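Local atomic coordinates of uncharacterized protein (Actinomyces odontolyticus, PDB entry 4MJG), a protein that is of unknown function and belongs to the DUF4853 family, probably being a lipoprotein in its natural full-length form. Residues V84-D98 against G108-F121. Residues are numbered along the deposited sequence; the frame is centred on the assembly and turned at random.
Sequences VTENKPDWAVAVQVD and GIQLIDNYGGLVEF
Gln96 and Gln110 form a hydrogen-bonded antiparallel pair between strands 92-97 and 107-113. Each backbone N bonds to the other residue's O; the bond from Gln110 N to Gln96 O is the straighter, 2.7 Å at 168°, in the carbonyl plane. Farther along, Ile112 N bonds to Ala94 O and Val93 N to Ile112 O. Val93 and Ala94 thus both face Ile112, a classic beta bulge. At the other end Asp98 N bonds to Gly108 O.

The Asp98 carboxylate adds two side-chain bonds. Asp98 OD2 accepts from Gly108 N at 2.9 Å. Asp98 OD1 accepts from Gln110 NE2 at 3.2 Å. Both donors lie out of the carboxylate plane. Gln110 bends at chi2 (82°), which brings its amide over to Asp98, and Gln110 NE2 also bonds to Glu120 OE2 at 2.8 Å. This shared amide probably eases the closeness of the two acids. With alanine in place of Asp98, Gly108 N would probably lose this acceptor, and the Gln110 amide would keep only its Glu120 bond of the two described.

On the face bearing Val95, Val97, Ile109 and Leu111, the contacts are apolar. Val84, at the end of helix 77-86, lays CG2 over the centre of the Phe121 ring, 3.8 Å from the centroid, a CH-pi contact. Its CG1, anti to the backbone N (chi1 171°), reaches Leu111 CD1 and Ile109 CG2. Leu111 CD2 packs against Pro89 CD at 3.6 Å. Trp91 crosses Val119 at about a right angle, with Trp91 CH2 3.6 Å from Val119 CG2. Phe77 and Leu80 of helix 77-86 also touch Ile109.

Strand 92-97 is an outermost strand of the chain's antiparallel sheet. Helix 77-86 packs on one face of this edge beta hairpin, in a helix-on-sheet arrangement within the DUF4853 region.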
loop_
_atom_site.group_PDB
_atom_site.type_symbol
_atom_site.label_atom_id
_atom_site.label_comp_id
_atom_site.label_asym_id
_atom_site.label_seq_id
_atom_site.Cartn_x
_atom_site.Cartn_y
_atom_site.Cartn_z
ATOM N N VAL A 84 0.634 -13.200 5.625
ATOM C CA VAL A 84 1.601 -12.266 5.050
ATOM C C VAL A 84 2.937 -12.956 4.786
ATOM O O VAL A 84 3.556 -12.732 3.744
ATOM C CB VAL A 84 1.814 -11.032 5.956
ATOM C CG1 VAL A 84 2.983 -10.186 5.470
ATOM C CG2 VAL A 84 0.550 -10.189 5.997
ATOM N N THR A 85 3.365 -13.799 5.723
ATOM C CA THR A 85 4.643 -14.499 5.606
ATOM C C THR A 85 4.599 -15.562 4.504
ATOM O O THR A 85 5.486 -15.621 3.651
ATOM C CB THR A 85 5.045 -15.148 6.948
ATOM O OG1 THR A 85 5.070 -14.151 7.978
ATOM C CG2 THR A 85 6.420 -15.809 6.848
ATOM N N GLU A 86 3.560 -16.389 4.524
ATOM C CA GLU A 86 3.407 -17.475 3.562
ATOM C C GLU A 86 3.132 -16.985 2.139
ATOM O O GLU A 86 3.414 -17.689 1.169
ATOM C CB GLU A 86 2.255 -18.373 4.014
ATOM C CG GLU A 86 2.089 -19.677 3.246
ATOM C CD GLU A 86 1.069 -20.606 3.879
ATOM O OE1 GLU A 86 0.191 -20.122 4.625
ATOM O OE2 GLU A 86 1.146 -21.828 3.628
ATOM N N ASN A 87 2.571 -15.786 2.023
ATOM C CA ASN A 87 2.241 -15.201 0.728
ATOM C C ASN A 87 3.217 -14.075 0.356
ATOM O O ASN A 87 2.884 -13.170 -0.412
ATOM C CB ASN A 87 0.797 -14.685 0.766
ATOM C CG ASN A 87 0.066 -14.881 -0.550
ATOM O OD1 ASN A 87 0.611 -14.625 -1.624
ATOM N ND2 ASN A 87 -1.180 -15.332 -0.472
ATOM N N LYS A 88 4.430 -14.149 0.897
ATOM C CA LYS A 88 5.431 -13.095 0.725
ATOM C C LYS A 88 5.907 -13.003 -0.729
ATOM O O LYS A 88 6.285 -14.017 -1.307
ATOM C CB LYS A 88 6.618 -13.375 1.651
ATOM C CG LYS A 88 7.765 -12.381 1.560
ATOM C CD LYS A 88 8.792 -12.621 2.661
ATOM C CE LYS A 88 9.701 -13.807 2.369
ATOM N NZ LYS A 88 10.675 -13.520 1.279
ATOM N N PRO A 89 5.894 -11.791 -1.319
ATOM C CA PRO A 89 6.352 -11.593 -2.699
ATOM C C PRO A 89 7.870 -11.512 -2.818
ATOM O O PRO A 89 8.552 -11.205 -1.838
ATOM C CB PRO A 89 5.725 -10.252 -3.083
ATOM C CG PRO A 89 5.670 -9.502 -1.800
ATOM C CD PRO A 89 5.443 -10.525 -0.714
ATOM N N ASP A 90 8.379 -11.766 -4.023
ATOM C CA ASP A 90 9.824 -11.829 -4.275
ATOM C C ASP A 90 10.550 -10.519 -3.997
ATOM O O ASP A 90 11.672 -10.529 -3.494
ATOM C CB ASP A 90 10.104 -12.266 -5.720
ATOM C CG ASP A 90 9.820 -13.742 -5.959
ATOM O OD1 ASP A 90 9.559 -14.482 -4.984
ATOM O OD2 ASP A 90 9.865 -14.167 -7.132
ATOM N N TRP A 91 9.912 -9.396 -4.319
ATOM C CA TRP A 91 10.526 -8.077 -4.107
ATOM C C TRP A 91 10.724 -7.701 -2.628
ATOM O O TRP A 91 11.408 -6.708 -2.333
ATOM C CB TRP A 91 9.724 -6.973 -4.823
ATOM C CG TRP A 91 8.261 -6.916 -4.465
ATOM C CD1 TRP A 91 7.223 -7.436 -5.183
ATOM C CD2 TRP A 91 7.678 -6.299 -3.306
ATOM N NE1 TRP A 91 6.034 -7.187 -4.543
ATOM C CE2 TRP A 91 6.284 -6.489 -3.391
ATOM C CE3 TRP A 91 8.200 -5.609 -2.205
ATOM C CZ2 TRP A 91 5.405 -6.018 -2.415
ATOM C CZ3 TRP A 91 7.324 -5.138 -1.237
ATOM C CH2 TRP A 91 5.940 -5.346 -1.350
ATOM N N ALA A 92 10.126 -8.475 -1.715
ATOM C CA ALA A 92 10.194 -8.194 -0.278
ATOM C C ALA A 92 11.434 -8.807 0.362
ATOM O O ALA A 92 11.504 -10.022 0.540
ATOM C CB ALA A 92 8.942 -8.710 0.419
ATOM N N VAL A 93 12.400 -7.962 0.718
ATOM C CA VAL A 93 13.651 -8.434 1.331
ATOM C C VAL A 93 13.497 -8.822 2.810
ATOM O O VAL A 93 14.333 -9.548 3.342
ATOM C CB VAL A 93 14.810 -7.407 1.190
ATOM C CG1 VAL A 93 15.066 -7.080 -0.278
ATOM C CG2 VAL A 93 14.543 -6.131 1.985
ATOM N N ALA A 94 12.448 -8.331 3.474
ATOM C CA ALA A 94 12.232 -8.617 4.901
ATOM C C ALA A 94 10.777 -8.426 5.330
ATOM O O ALA A 94 10.050 -7.625 4.745
ATOM C CB ALA A 94 13.142 -7.742 5.752
ATOM N N VAL A 95 10.371 -9.170 6.358
ATOM C CA VAL A 95 9.040 -9.054 6.948
ATOM C C VAL A 95 9.197 -8.626 8.401
ATOM O O VAL A 95 9.688 -9.396 9.231
ATOM C CB VAL A 95 8.275 -10.394 6.904
ATOM C CG1 VAL A 95 6.877 -10.237 7.489
ATOM C CG2 VAL A 95 8.211 -10.928 5.480
ATOM N N GLN A 96 8.779 -7.403 8.710
ATOM C CA GLN A 96 8.873 -6.879 10.071
ATOM C C GLN A 96 7.515 -6.922 10.761
ATOM O O GLN A 96 6.505 -6.532 10.181
ATOM C CB GLN A 96 9.401 -5.452 10.052
ATOM C CG GLN A 96 10.849 -5.351 9.613
ATOM C CD GLN A 96 11.357 -3.924 9.628
ATOM O OE1 GLN A 96 10.573 -2.974 9.654
ATOM N NE2 GLN A 96 12.675 -3.765 9.612
ATOM N N VAL A 97 7.509 -7.404 12.001
ATOM C CA VAL A 97 6.290 -7.557 12.786
ATOM C C VAL A 97 6.400 -6.685 14.040
ATOM O O VAL A 97 7.357 -6.817 14.806
ATOM C CB VAL A 97 6.082 -9.035 13.185
ATOM C CG1 VAL A 97 4.760 -9.218 13.917
ATOM C CG2 VAL A 97 6.144 -9.935 11.954
ATOM N N ASP A 98 5.431 -5.791 14.238
ATOM C CA ASP A 98 5.429 -4.907 15.404
ATOM C C ASP A 98 5.458 -5.722 16.683
ATOM O O ASP A 98 4.723 -6.702 16.822
ATOM C CB ASP A 98 4.193 -3.997 15.421
ATOM C CG ASP A 98 4.276 -2.864 14.418
ATOM O OD1 ASP A 98 5.300 -2.748 13.717
ATOM O OD2 ASP A 98 3.303 -2.084 14.336
ATOM N N GLY A 108 0.982 -3.530 13.467
ATOM C CA GLY A 108 1.414 -3.531 12.080
ATOM C C GLY A 108 2.347 -4.664 11.700
ATOM O O GLY A 108 3.138 -5.137 12.518
ATOM N N ILE A 109 2.230 -5.106 10.450
ATOM C CA ILE A 109 3.242 -5.941 9.815
ATOM C C ILE A 109 3.712 -5.184 8.579
ATOM O O ILE A 109 2.893 -4.713 7.783
ATOM C CB ILE A 109 2.696 -7.316 9.397
ATOM C CG1 ILE A 109 2.181 -8.071 10.624
ATOM C CG2 ILE A 109 3.781 -8.134 8.698
ATOM C CD1 ILE A 109 1.401 -9.320 10.287
ATOM N N GLN A 110 5.027 -5.064 8.430
ATOM C CA GLN A 110 5.609 -4.326 7.327
ATOM C C GLN A 110 6.307 -5.272 6.367
ATOM O O GLN A 110 6.919 -6.258 6.786
ATOM C CB GLN A 110 6.620 -3.303 7.845
ATOM C CG GLN A 110 6.024 -2.212 8.716
ATOM C CD GLN A 110 5.826 -2.655 10.145
ATOM O OE1 GLN A 110 6.770 -3.121 10.798
ATOM N NE2 GLN A 110 4.598 -2.508 10.648
ATOM N N LEU A 111 6.225 -4.944 5.083
ATOM C CA LEU A 111 6.915 -5.668 4.028
ATOM C C LEU A 111 7.921 -4.700 3.417
ATOM O O LEU A 111 7.525 -3.700 2.814
ATOM C CB LEU A 111 5.898 -6.128 2.985
ATOM C CG LEU A 111 5.888 -7.601 2.592
ATOM C CD1 LEU A 111 5.774 -8.501 3.811
ATOM C CD2 LEU A 111 4.736 -7.853 1.633
ATOM N N ILE A 112 9.211 -4.967 3.612
ATOM C CA ILE A 112 10.263 -4.028 3.214
ATOM C C ILE A 112 10.841 -4.406 1.855
ATOM O O ILE A 112 11.292 -5.534 1.665
ATOM C CB ILE A 112 11.415 -3.981 4.250
ATOM C CG1 ILE A 112 10.878 -3.791 5.679
ATOM C CG2 ILE A 112 12.404 -2.873 3.912
ATOM C CD1 ILE A 112 10.074 -2.524 5.890
ATOM N N ASP A 113 10.833 -3.458 0.918
ATOM C CA ASP A 113 11.416 -3.681 -0.413
ATOM C C ASP A 113 12.896 -3.301 -0.432
ATOM O O ASP A 113 13.411 -2.694 0.513
ATOM C CB ASP A 113 10.640 -2.925 -1.509
ATOM C CG ASP A 113 10.654 -1.407 -1.320
ATOM O OD1 ASP A 113 11.720 -0.847 -0.990
ATOM O OD2 ASP A 113 9.593 -0.766 -1.517
ATOM N N ASN A 114 13.569 -3.659 -1.520
ATOM C CA ASN A 114 15.019 -3.446 -1.648
ATOM C C ASN A 114 15.441 -1.972 -1.716
ATOM O O ASN A 114 16.632 -1.667 -1.639
ATOM C CB ASN A 114 15.600 -4.233 -2.840
ATOM C CG ASN A 114 14.662 -4.277 -4.038
ATOM O OD1 ASN A 114 13.445 -4.448 -3.889
ATOM N ND2 ASN A 114 15.225 -4.140 -5.235
ATOM N N TYR A 115 14.468 -1.070 -1.850
ATOM C CA TYR A 115 14.715 0.378 -1.811
ATOM C C TYR A 115 14.611 0.949 -0.396
ATOM O O TYR A 115 14.932 2.113 -0.169
ATOM C CB TYR A 115 13.711 1.111 -2.707
ATOM C CG TYR A 115 13.970 1.037 -4.195
ATOM C CD1 TYR A 115 14.797 0.061 -4.749
ATOM C CD2 TYR A 115 13.361 1.945 -5.058
ATOM C CE1 TYR A 115 15.022 0.009 -6.118
ATOM C CE2 TYR A 115 13.577 1.895 -6.426
ATOM C CZ TYR A 115 14.408 0.928 -6.950
ATOM O OH TYR A 115 14.624 0.887 -8.303
ATOM N N GLY A 116 14.164 0.136 0.557
ATOM C CA GLY A 116 13.867 0.628 1.905
ATOM C C GLY A 116 12.431 1.120 2.012
ATOM O O GLY A 116 12.011 1.621 3.061
ATOM N N GLY A 117 11.681 0.965 0.920
ATOM C CA GLY A 117 10.265 1.267 0.890
ATOM C C GLY A 117 9.465 0.221 1.625
ATOM O O GLY A 117 10.017 -0.755 2.127
ATOM N N LEU A 118 8.152 0.410 1.651
ATOM C CA LEU A 118 7.317 -0.192 2.674
ATOM C C LEU A 118 5.912 -0.549 2.182
ATOM O O LEU A 118 5.328 0.146 1.351
ATOM C CB LEU A 118 7.214 0.808 3.829
ATOM C CG LEU A 118 6.264 0.518 4.981
ATOM C CD1 LEU A 118 6.874 -0.562 5.845
ATOM C CD2 LEU A 118 6.002 1.778 5.799
ATOM N N VAL A 119 5.383 -1.644 2.709
ATOM C CA VAL A 119 3.962 -1.959 2.603
ATOM C C VAL A 119 3.511 -2.443 3.970
ATOM O O VAL A 119 4.136 -3.327 4.540
ATOM C CB VAL A 119 3.686 -3.045 1.552
ATOM C CG1 VAL A 119 2.199 -3.381 1.508
ATOM C CG2 VAL A 119 4.180 -2.589 0.189
ATOM N N GLU A 120 2.437 -1.857 4.496
ATOM C CA GLU A 120 2.017 -2.123 5.869
ATOM C C GLU A 120 0.607 -2.692 5.972
ATOM O O GLU A 120 -0.351 -2.118 5.453
ATOM C CB GLU A 120 2.109 -0.851 6.717
ATOM C CG GLU A 120 1.691 -1.078 8.160
ATOM C CD GLU A 120 2.243 -0.036 9.107
ATOM O OE1 GLU A 120 2.194 1.161 8.757
ATOM O OE2 GLU A 120 2.719 -0.417 10.202
ATOM N N PHE A 121 0.494 -3.820 6.661
ATOM C CA PHE A 121 -0.791 -4.407 7.003
ATOM C C PHE A 121 -1.086 -4.022 8.445
ATOM O O PHE A 121 -0.421 -4.518 9.358
ATOM C CB PHE A 121 -0.724 -5.926 6.878
ATOM C CG PHE A 121 -0.304 -6.409 5.516
ATOM C CD1 PHE A 121 1.037 -6.491 5.177
ATOM C CD2 PHE A 121 -1.253 -6.796 4.577
ATOM C CE1 PHE A 121 1.425 -6.939 3.925
ATOM C CE2 PHE A 121 -0.868 -7.246 3.323
ATOM C CZ PHE A 121 0.473 -7.316 2.995
#